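Local coordinates for acetylornithine aminotransferase (Aquifex aeolicus, PDB 2EH6) that catalyses the pyridoxal-phosphate-dependent transfer of an amino group from N(2)-acetyl-L-ornithine to 2-oxoglutarate, a step of arginine biosynthesis, at the interface of chains A and B. Sequence-based numbering; all coordinates share one arbitrary frame. Chains: chain A/B, Acetylornithine aminotransferase.

The four contacts are parts of one two-fold interface of the homodimer, each repeated with the chains exchanged. Contact 1 and contact 2 are neighbours, the centres of their C-alpha atoms about 8 Å apart, and share A:Lys104, B:Tyr132 and B:Phe147; helix 95-112 of chain A serves both. Contact 3 and contact 4, about 11 Å apart between centres, share A:Glu73 of helix 70-81 and receive the N-terminal arm of chain B. Between C-alpha centres, contact 2 lies about 17 Å from contact 4 and contact 1 about 23 Å from contact 3. Helix-to-loop packing, a partner helix start and the N-terminal arm thus join the subunits.

Contact 1: the interface of chains A and B. Residues chain A 103-104, 107-108, 118, 151; chain B 132, 146-149.
A:Arg107, on helix 95-112, reaches into the loop of chain B at B:Phe147 to B:Pro149 and holds two of its carbonyls with one terminal nitrogen. NH1 donates to B:Phe147 O at 3.1 Å in a fairly straight bond (162° at the hydrogen), and to B:Pro149 O at 2.7 Å in a more bent one. Both oxygens lie at the edge of the guanidinium, close to its plane. NE and NH2 together grip A:Trp118 O side-on, which fixes the rotation of the group from its own subunit. This is the tight part. B:Pro149, carried on a cis peptide bond, sets CD over the guanidinium toward its rim and packs the same atom 3.4 Å from A:Trp118 CE3. The B:Tyr132 ring stands nearly upright to the guanidinium, the planes 84° apart, and A:Val151 CG2 packs 3.8 Å from B:Tyr132 CB. Alongside, A:Lys104 bends at its third torsion (chi3 66°) and brings CE over the centre of the B:Phe147 ring, 3.6 Å above it, while its CG lies 3.5 Å from B:Tyr132 CE2.

The margins are looser. A:Lys108 offers methylenes to the rim of B:Phe147, with CB 3.7 Å from CE1. B:Glu148 turns its carboxylate back to B:Gly146 N in its own chain. At the core, B:Tyr132 OH donates 2.7 Å to a lone pair of B:Phe147 O, the oxygen that also takes A:Arg107 NH1.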
loop_
_atom_site.group_PDB
_atom_site.type_symbol
_atom_site.label_atom_id
_atom_site.label_comp_id
_atom_site.label_asym_id
_atom_site.label_seq_id
_atom_site.Cartn_x
_atom_site.Cartn_y
_atom_site.Cartn_z
ATOM N N ILE A 103 11.748 7.454 4.581
ATOM C CA ILE A 103 12.539 8.396 3.789
ATOM C C ILE A 103 12.004 9.810 3.970
ATOM O O ILE A 103 12.768 10.765 4.132
ATOM C CB ILE A 103 12.494 8.027 2.288
ATOM C CG1 ILE A 103 13.244 6.710 2.065
ATOM C CG2 ILE A 103 13.091 9.155 1.438
ATOM C CD1 ILE A 103 13.083 6.147 0.669
ATOM N N LYS A 104 10.684 9.944 3.947
ATOM C CA LYS A 104 10.055 11.245 4.120
ATOM C C LYS A 104 10.313 11.804 5.515
ATOM O O LYS A 104 10.671 12.978 5.666
ATOM C CB LYS A 104 8.547 11.149 3.870
ATOM C CG LYS A 104 8.194 10.794 2.437
ATOM C CD LYS A 104 6.687 10.795 2.192
ATOM C CE LYS A 104 6.091 12.187 2.313
ATOM N NZ LYS A 104 4.620 12.195 2.057
ATOM N N ARG A 107 13.967 13.050 5.919
ATOM C CA ARG A 107 14.218 14.322 5.250
ATOM C C ARG A 107 13.584 15.480 6.004
ATOM O O ARG A 107 14.235 16.500 6.238
ATOM C CB ARG A 107 13.704 14.301 3.807
ATOM C CG ARG A 107 14.675 13.653 2.840
ATOM C CD ARG A 107 14.272 13.838 1.393
ATOM N NE ARG A 107 15.318 13.333 0.502
ATOM C CZ ARG A 107 15.203 13.242 -0.819
ATOM N NH1 ARG A 107 14.082 13.625 -1.423
ATOM N NH2 ARG A 107 16.210 12.761 -1.538
ATOM N N LYS A 108 12.322 15.330 6.396
ATOM C CA LYS A 108 11.651 16.401 7.117
ATOM C C LYS A 108 12.300 16.640 8.478
ATOM O O LYS A 108 12.364 17.778 8.956
ATOM C CB LYS A 108 10.163 16.099 7.296
ATOM C CG LYS A 108 9.413 17.252 7.925
ATOM C CD LYS A 108 7.921 17.145 7.737
ATOM C CE LYS A 108 7.224 18.354 8.331
ATOM N NZ LYS A 108 7.513 18.480 9.795
ATOM N N TRP A 118 19.591 15.727 2.803
ATOM C CA TRP A 118 18.514 15.099 2.057
ATOM C C TRP A 118 18.936 13.864 1.272
ATOM O O TRP A 118 18.107 13.235 0.612
ATOM C CB TRP A 118 17.870 16.114 1.102
ATOM C CG TRP A 118 18.904 16.748 0.217
ATOM C CD1 TRP A 118 19.720 17.797 0.532
ATOM C CD2 TRP A 118 19.305 16.309 -1.087
ATOM N NE1 TRP A 118 20.606 18.036 -0.490
ATOM C CE2 TRP A 118 20.374 17.137 -1.497
ATOM C CE3 TRP A 118 18.867 15.293 -1.947
ATOM C CZ2 TRP A 118 21.013 16.980 -2.733
ATOM C CZ3 TRP A 118 19.503 15.139 -3.177
ATOM C CH2 TRP A 118 20.565 15.979 -3.556
ATOM N N VAL A 151 14.122 9.466 -7.506
ATOM C CA VAL A 151 14.214 10.555 -6.546
ATOM C C VAL A 151 15.707 10.832 -6.419
ATOM O O VAL A 151 16.502 9.912 -6.258
ATOM C CB VAL A 151 13.655 10.162 -5.165
ATOM C CG1 VAL A 151 13.823 11.320 -4.194
ATOM C CG2 VAL A 151 12.182 9.788 -5.287
ATOM N N TYR B 132 6.543 9.083 -2.810
ATOM C CA TYR B 132 7.265 9.977 -3.721
ATOM C C TYR B 132 6.767 10.200 -5.141
ATOM O O TYR B 132 6.694 11.349 -5.585
ATOM C CB TYR B 132 8.757 9.629 -3.723
ATOM C CG TYR B 132 9.487 10.403 -2.647
ATOM C CD1 TYR B 132 9.843 11.740 -2.849
ATOM C CD2 TYR B 132 9.726 9.840 -1.390
ATOM C CE1 TYR B 132 10.410 12.505 -1.826
ATOM C CE2 TYR B 132 10.294 10.599 -0.353
ATOM C CZ TYR B 132 10.630 11.931 -0.583
ATOM O OH TYR B 132 11.168 12.693 0.433
ATOM N N GLY B 146 9.182 19.915 3.033
ATOM C CA GLY B 146 10.086 19.152 3.876
ATOM C C GLY B 146 10.572 17.828 3.321
ATOM O O GLY B 146 11.439 17.192 3.918
ATOM N N PHE B 147 10.042 17.425 2.169
ATOM C CA PHE B 147 10.407 16.145 1.569
ATOM C C PHE B 147 11.225 16.231 0.288
ATOM O O PHE B 147 11.679 15.206 -0.236
ATOM C CB PHE B 147 9.122 15.348 1.314
ATOM C CG PHE B 147 8.217 15.295 2.501
ATOM C CD1 PHE B 147 8.630 14.677 3.675
ATOM C CD2 PHE B 147 6.963 15.895 2.462
ATOM C CE1 PHE B 147 7.805 14.661 4.802
ATOM C CE2 PHE B 147 6.134 15.884 3.580
ATOM C CZ PHE B 147 6.558 15.265 4.753
ATOM N N GLU B 148 11.409 17.448 -0.215
ATOM C CA GLU B 148 12.162 17.675 -1.441
ATOM C C GLU B 148 13.593 17.172 -1.305
ATOM O O GLU B 148 14.130 17.106 -0.206
ATOM C CB GLU B 148 12.168 19.170 -1.791
ATOM C CG GLU B 148 10.780 19.783 -1.923
ATOM C CD GLU B 148 10.307 20.477 -0.652
ATOM O OE1 GLU B 148 10.860 20.211 0.439
ATOM O OE2 GLU B 148 9.363 21.284 -0.748
ATOM N N PRO B 149 14.236 16.818 -2.430
ATOM C CA PRO B 149 13.724 16.857 -3.803
ATOM C C PRO B 149 12.763 15.719 -4.155
ATOM O O PRO B 149 12.934 14.585 -3.708
ATOM C CB PRO B 149 14.995 16.797 -4.637
ATOM C CG PRO B 149 15.856 15.896 -3.824
ATOM C CD PRO B 149 15.647 16.395 -2.415
#

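Contact 2: the interface of chains A and B. Residues chain A 100, 104, 266-268; chain B 130, 132, 135, 147.
A:His267 and A:Gly268 run almost fully extended past B:Arg130, whose backbone is turned (psi -13°) and points its carbonyl at the amine of A:Lys104. In this class-III aminotransferase B:Arg130 is predicted to bind acetylornithine, so the contact probably borders the active site. A:Lys104 NZ donates to a lone pair of B:Arg130 O, 2.8 Å away in the carbonyl plane. The same nitrogen reaches A:His267 ND1 at 3.0 Å, somewhat tilted from the imidazole plane, and water 1 at 2.8 Å. A methionine in place of A:Lys104 would probably leave B:Arg130 O and A:His267 ND1 without their shared donor and set the imidazole freer to turn.

Water 1 also meets B:Arg130 NH1 at the edge of the guanidinium, 2.9 Å away, and A:Ser266 O, so it lies between two nitrogens of like expected charge. A:His267 places CA over the centre of the guanidinium face. Its ring, swung beside the arginine's CB with CG anti to the backbone N (chi1 -167°), slides past the arginine in the opposite direction, CE1 3.6 Å from B:Arg130 CB. B:Leu135 comes tip to tip with the lysine, CD2 3.9 Å from A:Lys104 CE.

A separate bond pins the start of helix 132-137: B:Tyr132 N donates to A:Glu100 OE1 at 2.9 Å, almost straight (169° at the hydrogen) but from above the carboxylate plane. A:Glu100 OE1 also sits at the ring edge, 3.3 Å from B:Tyr132 CD2.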
loop_
_atom_site.group_PDB
_atom_site.type_symbol
_atom_site.label_atom_id
_atom_site.label_comp_id
_atom_site.label_asym_id
_atom_site.label_seq_id
_atom_site.Cartn_x
_atom_site.Cartn_y
_atom_site.Cartn_z
ATOM N N GLU A 100 8.859 4.301 2.233
ATOM C CA GLU A 100 8.576 5.641 1.732
ATOM C C GLU A 100 8.356 6.604 2.905
ATOM O O GLU A 100 8.861 7.733 2.899
ATOM C CB GLU A 100 7.327 5.631 0.842
ATOM C CG GLU A 100 7.467 4.878 -0.478
ATOM C CD GLU A 100 7.953 5.758 -1.624
ATOM O OE1 GLU A 100 8.091 6.985 -1.434
ATOM O OE2 GLU A 100 8.183 5.223 -2.728
ATOM N N LYS A 104 10.684 9.944 3.947
ATOM C CA LYS A 104 10.055 11.245 4.120
ATOM C C LYS A 104 10.313 11.804 5.515
ATOM O O LYS A 104 10.671 12.978 5.666
ATOM C CB LYS A 104 8.547 11.149 3.870
ATOM C CG LYS A 104 8.194 10.794 2.437
ATOM C CD LYS A 104 6.687 10.795 2.192
ATOM C CE LYS A 104 6.091 12.187 2.313
ATOM N NZ LYS A 104 4.620 12.195 2.057
ATOM N N SER A 266 1.348 16.356 7.364
ATOM C CA SER A 266 2.605 16.056 6.688
ATOM C C SER A 266 2.620 14.707 5.971
ATOM O O SER A 266 3.374 14.518 5.017
ATOM C CB SER A 266 3.760 16.102 7.689
ATOM O OG SER A 266 3.629 15.096 8.678
ATOM N N HIS A 267 1.799 13.769 6.429
ATOM C CA HIS A 267 1.753 12.450 5.806
ATOM C C HIS A 267 0.465 11.750 6.217
ATOM O O HIS A 267 -0.220 12.188 7.138
ATOM C CB HIS A 267 2.972 11.627 6.240
ATOM C CG HIS A 267 3.185 10.378 5.439
ATOM N ND1 HIS A 267 3.432 10.394 4.083
ATOM C CD2 HIS A 267 3.195 9.074 5.805
ATOM C CE1 HIS A 267 3.585 9.156 3.649
ATOM N NE2 HIS A 267 3.445 8.336 4.674
ATOM N N GLY A 268 0.133 10.667 5.523
ATOM C CA GLY A 268 -1.084 9.947 5.841
ATOM C C GLY A 268 -1.319 8.801 4.878
ATOM O O GLY A 268 -0.581 8.635 3.901
ATOM N N ARG B 130 0.749 10.014 -1.245
ATOM C CA ARG B 130 1.811 10.533 -0.391
ATOM C C ARG B 130 3.192 9.928 -0.626
ATOM O O ARG B 130 4.181 10.436 -0.095
ATOM C CB ARG B 130 1.428 10.334 1.075
ATOM C CG ARG B 130 0.136 11.015 1.495
ATOM C CD ARG B 130 0.324 12.504 1.716
ATOM N NE ARG B 130 -0.674 13.018 2.650
ATOM C CZ ARG B 130 -0.551 14.153 3.332
ATOM N NH1 ARG B 130 0.531 14.905 3.183
ATOM N NH2 ARG B 130 -1.501 14.528 4.179
ATOM N N TYR B 132 6.543 9.083 -2.810
ATOM C CA TYR B 132 7.265 9.977 -3.721
ATOM C C TYR B 132 6.767 10.200 -5.141
ATOM O O TYR B 132 6.694 11.349 -5.585
ATOM C CB TYR B 132 8.757 9.629 -3.723
ATOM C CG TYR B 132 9.487 10.403 -2.647
ATOM C CD1 TYR B 132 9.843 11.740 -2.849
ATOM C CD2 TYR B 132 9.726 9.840 -1.390
ATOM C CE1 TYR B 132 10.410 12.505 -1.826
ATOM C CE2 TYR B 132 10.294 10.599 -0.353
ATOM C CZ TYR B 132 10.630 11.931 -0.583
ATOM O OH TYR B 132 11.168 12.693 0.433
ATOM N N LEU B 135 3.333 11.765 -4.794
ATOM C CA LEU B 135 3.479 13.067 -4.152
ATOM C C LEU B 135 3.964 14.116 -5.157
ATOM O O LEU B 135 3.583 15.283 -5.079
ATOM C CB LEU B 135 4.464 12.967 -2.988
ATOM C CG LEU B 135 4.678 14.234 -2.153
ATOM C CD1 LEU B 135 3.367 14.662 -1.509
ATOM C CD2 LEU B 135 5.735 13.960 -1.094
ATOM N N PHE B 147 10.042 17.425 2.169
ATOM C CA PHE B 147 10.407 16.145 1.569
ATOM C C PHE B 147 11.225 16.231 0.288
ATOM O O PHE B 147 11.679 15.206 -0.236
ATOM C CB PHE B 147 9.122 15.348 1.314
ATOM C CG PHE B 147 8.217 15.295 2.501
ATOM C CD1 PHE B 147 8.630 14.677 3.675
ATOM C CD2 PHE B 147 6.963 15.895 2.462
ATOM C CE1 PHE B 147 7.805 14.661 4.802
ATOM C CE2 PHE B 147 6.134 15.884 3.580
ATOM C CZ PHE B 147 6.558 15.265 4.753
HETATM O O HOH W 1 3.213 14.671 2.148
#

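Contact 3: the interface of chains A and B. Residues chain A 73, 76-77, 80, 87-89; chain B 2.
B:Tyr2 and A:His77 lay their rings against each other in an offset stack, where the N-terminal arm of one class-III aminotransferase subunit reaches onto the other. The planes are 24° apart and the centroids of the A:His77 and B:Tyr2 rings 4.5 Å, the overlap being at the rim: B:Tyr2 CE2 lies over one imidazole face, 3.5 Å from A:His77 CG. The histidine gets there with CG anti to its backbone N (chi1 -175°), and the two side chains cross at a slant. Over the same face of the phenol as the histidine, toward the CD1 rim, A:Val80 CG2 approaches B:Tyr2 CD1 at 3.9 Å, with its second methyl, CG1, near both CD1 and CE1. A:Gly87 O lies in the ring plane beside CD1. Near the root of the side chain A:Ala76 CB packs 3.7 Å from B:Tyr2 CB.

A:Glu73, A:Ala76, A:His77 and A:Val80 all stand on one side of helix 70-81; the ring lies on that side of the helix, and strand 87-92 meets its edge and its backbone. The backbone of the tyrosine is tied to both elements. B:Tyr2 N donates to A:Glu73 OE1 at 3.2 Å along a nearly straight line, 172° at the hydrogen, and the oxygen accepts through its syn lone pair. The carboxylate is brought round to it by a bend at the second torsion of the glutamate. On the strand side A:Val89 N donates to B:Tyr2 O at 2.8 Å.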
loop_
_atom_site.group_PDB
_atom_site.type_symbol
_atom_site.label_atom_id
_atom_site.label_comp_id
_atom_site.label_asym_id
_atom_site.label_seq_id
_atom_site.Cartn_x
_atom_site.Cartn_y
_atom_site.Cartn_z
ATOM N N GLU A 73 -3.564 2.425 18.491
ATOM C CA GLU A 73 -2.847 2.664 19.745
ATOM C C GLU A 73 -2.382 1.351 20.363
ATOM O O GLU A 73 -1.223 1.217 20.745
ATOM C CB GLU A 73 -3.742 3.382 20.762
ATOM C CG GLU A 73 -3.973 4.851 20.500
ATOM C CD GLU A 73 -2.711 5.682 20.640
ATOM O OE1 GLU A 73 -1.744 5.218 21.284
ATOM O OE2 GLU A 73 -2.700 6.814 20.116
ATOM N N ALA A 76 0.421 -0.295 18.268
ATOM C CA ALA A 76 1.635 0.519 18.355
ATOM C C ALA A 76 2.336 0.260 19.688
ATOM O O ALA A 76 3.552 0.088 19.746
ATOM C CB ALA A 76 1.287 2.001 18.229
ATOM N N HIS A 77 1.549 0.232 20.757
ATOM C CA HIS A 77 2.071 -0.004 22.099
ATOM C C HIS A 77 2.867 -1.309 22.155
ATOM O O HIS A 77 3.953 -1.358 22.730
ATOM C CB HIS A 77 0.905 -0.044 23.091
ATOM C CG HIS A 77 1.325 -0.152 24.525
ATOM N ND1 HIS A 77 2.636 -0.367 24.898
ATOM C CD2 HIS A 77 0.613 -0.078 25.674
ATOM C CE1 HIS A 77 2.712 -0.424 26.216
ATOM N NE2 HIS A 77 1.499 -0.252 26.711
ATOM N N VAL A 80 6.136 -0.840 20.150
ATOM C CA VAL A 80 7.090 0.038 20.821
ATOM C C VAL A 80 7.719 -0.662 22.029
ATOM O O VAL A 80 8.896 -0.461 22.326
ATOM C CB VAL A 80 6.413 1.357 21.275
ATOM C CG1 VAL A 80 7.423 2.241 22.002
ATOM C CG2 VAL A 80 5.850 2.097 20.057
ATOM N N GLY A 87 9.344 5.381 21.364
ATOM C CA GLY A 87 9.094 5.749 19.984
ATOM C C GLY A 87 7.629 5.819 19.627
ATOM O O GLY A 87 6.756 5.613 20.470
ATOM N N LYS A 88 7.356 6.127 18.365
ATOM C CA LYS A 88 5.986 6.214 17.883
ATOM C C LYS A 88 5.868 5.439 16.574
ATOM O O LYS A 88 6.870 5.110 15.937
ATOM C CB LYS A 88 5.568 7.676 17.687
ATOM C CG LYS A 88 5.451 8.464 18.994
ATOM C CD LYS A 88 4.896 9.861 18.758
ATOM C CE LYS A 88 4.708 10.620 20.062
ATOM N NZ LYS A 88 3.910 9.844 21.050
ATOM N N VAL A 89 4.635 5.165 16.171
ATOM C CA VAL A 89 4.387 4.379 14.969
ATOM C C VAL A 89 3.449 5.057 13.986
ATOM O O VAL A 89 2.544 5.791 14.382
ATOM C CB VAL A 89 3.756 3.003 15.361
ATOM C CG1 VAL A 89 3.334 2.223 14.108
ATOM C CG2 VAL A 89 4.731 2.203 16.195
ATOM N N TYR B 2 1.179 6.399 21.309
ATOM C CA TYR B 2 2.318 5.747 20.676
ATOM C C TYR B 2 2.274 5.912 19.158
ATOM O O TYR B 2 3.036 5.275 18.434
ATOM C CB TYR B 2 2.321 4.258 21.029
ATOM C CG TYR B 2 2.728 3.959 22.456
ATOM C CD1 TYR B 2 4.049 4.118 22.871
ATOM C CD2 TYR B 2 1.795 3.504 23.386
ATOM C CE1 TYR B 2 4.434 3.827 24.179
ATOM C CE2 TYR B 2 2.168 3.212 24.695
ATOM C CZ TYR B 2 3.489 3.374 25.084
ATOM O OH TYR B 2 3.868 3.072 26.372
#

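Contact 4: the interface of chains A and B. Residues chain A 65, 67-69, 72-73, 91; chain B 3, 7, 9.
The B:Tyr7 ring carries A:Asn65 CB over the centre of one face, with the asparagine amide stacked on it (planes 18° apart), while water 2 sits at the ring edge. The guanidinium of B:Arg9 has B:Tyr7 CD2 over one face, toward the rim, and A:Asn65 OD1 and A:Tyr67 O at its edge. These chain B residues belong to the N-terminal arm each subunit of this class-III aminotransferase lays on its partner.

B:Arg9 NH1 donates to a lone pair of A:Asn65 OD1 at 2.9 Å. It also donates to A:Tyr67 O at 3.0 Å, arriving nearly along the C=O axis. The chain runs straight from CG to NE and then turns at its last torsion (chi4 -83°), presenting the guanidinium edge-on to both carbonyls. From NH2 to A:Gln72 OE1 the bond is weak. An alanine in place of B:Arg9 would probably leave A:Asn65 OD1 and A:Tyr67 O without their donor from the partner chain and open a gap beside B:Tyr7.

A:Gln72 NE2 steadies the asparagine, donating to its OD1 at 2.7 Å almost straight (173° at the hydrogen). A:Asn65 ND2 lies 2.9 Å from B:Tyr7 OH, but the hydroxyl is well above the amide plane, so any hydrogen bond is doubtful. Water 2, 2.7 Å from B:Tyr7 OH, links it to A:Phe91 O. B:Leu3 CD1 packs 3.7 Å from A:Gln72 CB, and its CD2 3.7 Å from A:Phe91 CE2.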
loop_
_atom_site.group_PDB
_atom_site.type_symbol
_atom_site.label_atom_id
_atom_site.label_comp_id
_atom_site.label_asym_id
_atom_site.label_seq_id
_atom_site.Cartn_x
_atom_site.Cartn_y
_atom_site.Cartn_z
ATOM N N ASN A 65 -8.464 7.535 9.103
ATOM C CA ASN A 65 -7.789 8.292 10.151
ATOM C C ASN A 65 -8.370 9.701 10.342
ATOM O O ASN A 65 -7.729 10.589 10.894
ATOM C CB ASN A 65 -6.302 8.373 9.802
ATOM C CG ASN A 65 -5.694 6.994 9.885
ATOM O OD1 ASN A 65 -5.671 6.354 10.933
ATOM N ND2 ASN A 65 -5.189 6.530 8.729
ATOM N N TYR A 67 -10.898 9.869 12.147
ATOM C CA TYR A 67 -11.323 9.668 13.525
ATOM C C TYR A 67 -10.242 8.952 14.344
ATOM O O TYR A 67 -9.205 8.547 13.836
ATOM C CB TYR A 67 -12.628 8.850 13.529
ATOM C CG TYR A 67 -13.528 9.274 12.415
ATOM C CD1 TYR A 67 -14.291 10.431 12.538
ATOM C CD2 TYR A 67 -13.625 8.502 11.256
ATOM C CE1 TYR A 67 -15.142 10.816 11.513
ATOM C CE2 TYR A 67 -14.483 8.882 10.236
ATOM C CZ TYR A 67 -15.245 10.029 10.365
ATOM O OH TYR A 67 -16.113 10.404 9.358
ATOM N N GLU A 68 -10.534 8.768 15.629
ATOM C CA GLU A 68 -9.646 8.038 16.524
ATOM C C GLU A 68 -9.695 6.552 16.185
ATOM O O GLU A 68 -10.772 5.994 15.995
ATOM C CB GLU A 68 -10.082 8.212 17.979
ATOM C CG GLU A 68 -9.752 9.550 18.596
ATOM C CD GLU A 68 -10.283 9.657 20.013
ATOM O OE1 GLU A 68 -10.084 8.696 20.790
ATOM O OE2 GLU A 68 -10.892 10.692 20.351
ATOM N N ASN A 69 -8.527 5.922 16.108
ATOM C CA ASN A 69 -8.427 4.491 15.818
ATOM C C ASN A 69 -7.722 3.825 17.001
ATOM O O ASN A 69 -6.519 3.565 16.951
ATOM C CB ASN A 69 -7.614 4.248 14.536
ATOM C CG ASN A 69 -8.390 4.578 13.272
ATOM O OD1 ASN A 69 -8.511 3.741 12.380
ATOM N ND2 ASN A 69 -8.906 5.803 13.182
ATOM N N GLN A 72 -5.180 1.160 16.643
ATOM C CA GLN A 72 -3.839 1.575 16.223
ATOM C C GLN A 72 -2.983 1.786 17.478
ATOM O O GLN A 72 -1.822 1.378 17.530
ATOM C CB GLN A 72 -3.900 2.875 15.402
ATOM C CG GLN A 72 -4.156 2.657 13.905
ATOM C CD GLN A 72 -4.317 3.960 13.124
ATOM O OE1 GLN A 72 -3.535 4.901 13.282
ATOM N NE2 GLN A 72 -5.327 4.011 12.268
ATOM N N GLU A 73 -3.564 2.425 18.491
ATOM C CA GLU A 73 -2.847 2.664 19.745
ATOM C C GLU A 73 -2.382 1.351 20.363
ATOM O O GLU A 73 -1.223 1.217 20.745
ATOM C CB GLU A 73 -3.742 3.382 20.762
ATOM C CG GLU A 73 -3.973 4.851 20.500
ATOM C CD GLU A 73 -2.711 5.682 20.640
ATOM O OE1 GLU A 73 -1.744 5.218 21.284
ATOM O OE2 GLU A 73 -2.700 6.814 20.116
ATOM N N PHE A 91 1.142 3.836 10.664
ATOM C CA PHE A 91 0.688 2.636 9.952
ATOM C C PHE A 91 0.450 2.827 8.460
ATOM O O PHE A 91 -0.225 3.762 8.046
ATOM C CB PHE A 91 -0.591 2.100 10.600
ATOM C CG PHE A 91 -0.362 1.453 11.934
ATOM C CD1 PHE A 91 0.261 0.210 12.019
ATOM C CD2 PHE A 91 -0.751 2.091 13.109
ATOM C CE1 PHE A 91 0.500 -0.393 13.259
ATOM C CE2 PHE A 91 -0.521 1.498 14.358
ATOM C CZ PHE A 91 0.110 0.250 14.431
ATOM N N LEU B 3 1.378 6.775 18.688
ATOM C CA LEU B 3 1.215 7.034 17.263
ATOM C C LEU B 3 1.780 8.397 16.886
ATOM O O LEU B 3 1.695 9.351 17.664
ATOM C CB LEU B 3 -0.268 6.999 16.894
ATOM C CG LEU B 3 -1.020 5.710 17.225
ATOM C CD1 LEU B 3 -2.516 5.928 17.048
ATOM C CD2 LEU B 3 -0.510 4.582 16.340
ATOM N N TYR B 7 -1.830 13.110 11.785
ATOM C CA TYR B 7 -3.255 13.300 11.500
ATOM C C TYR B 7 -3.914 14.326 12.421
ATOM O O TYR B 7 -3.379 14.664 13.474
ATOM C CB TYR B 7 -4.026 11.977 11.655
ATOM C CG TYR B 7 -3.653 10.885 10.674
ATOM C CD1 TYR B 7 -3.838 11.056 9.304
ATOM C CD2 TYR B 7 -3.130 9.671 11.122
ATOM C CE1 TYR B 7 -3.511 10.046 8.400
ATOM C CE2 TYR B 7 -2.800 8.655 10.227
ATOM C CZ TYR B 7 -2.994 8.851 8.868
ATOM O OH TYR B 7 -2.670 7.853 7.984
ATOM N N ARG B 9 -7.167 14.040 13.904
ATOM C CA ARG B 9 -8.330 13.213 14.200
ATOM C C ARG B 9 -9.484 13.876 14.955
ATOM O O ARG B 9 -9.268 14.638 15.897
ATOM C CB ARG B 9 -7.885 11.990 14.998
ATOM C CG ARG B 9 -6.732 11.209 14.396
ATOM C CD ARG B 9 -6.421 10.022 15.285
ATOM N NE ARG B 9 -5.236 9.276 14.882
ATOM C CZ ARG B 9 -5.210 8.339 13.938
ATOM N NH1 ARG B 9 -6.314 8.016 13.274
ATOM N NH2 ARG B 9 -4.077 7.707 13.677
HETATM O O HOH W 2 -2.041 5.596 9.283
#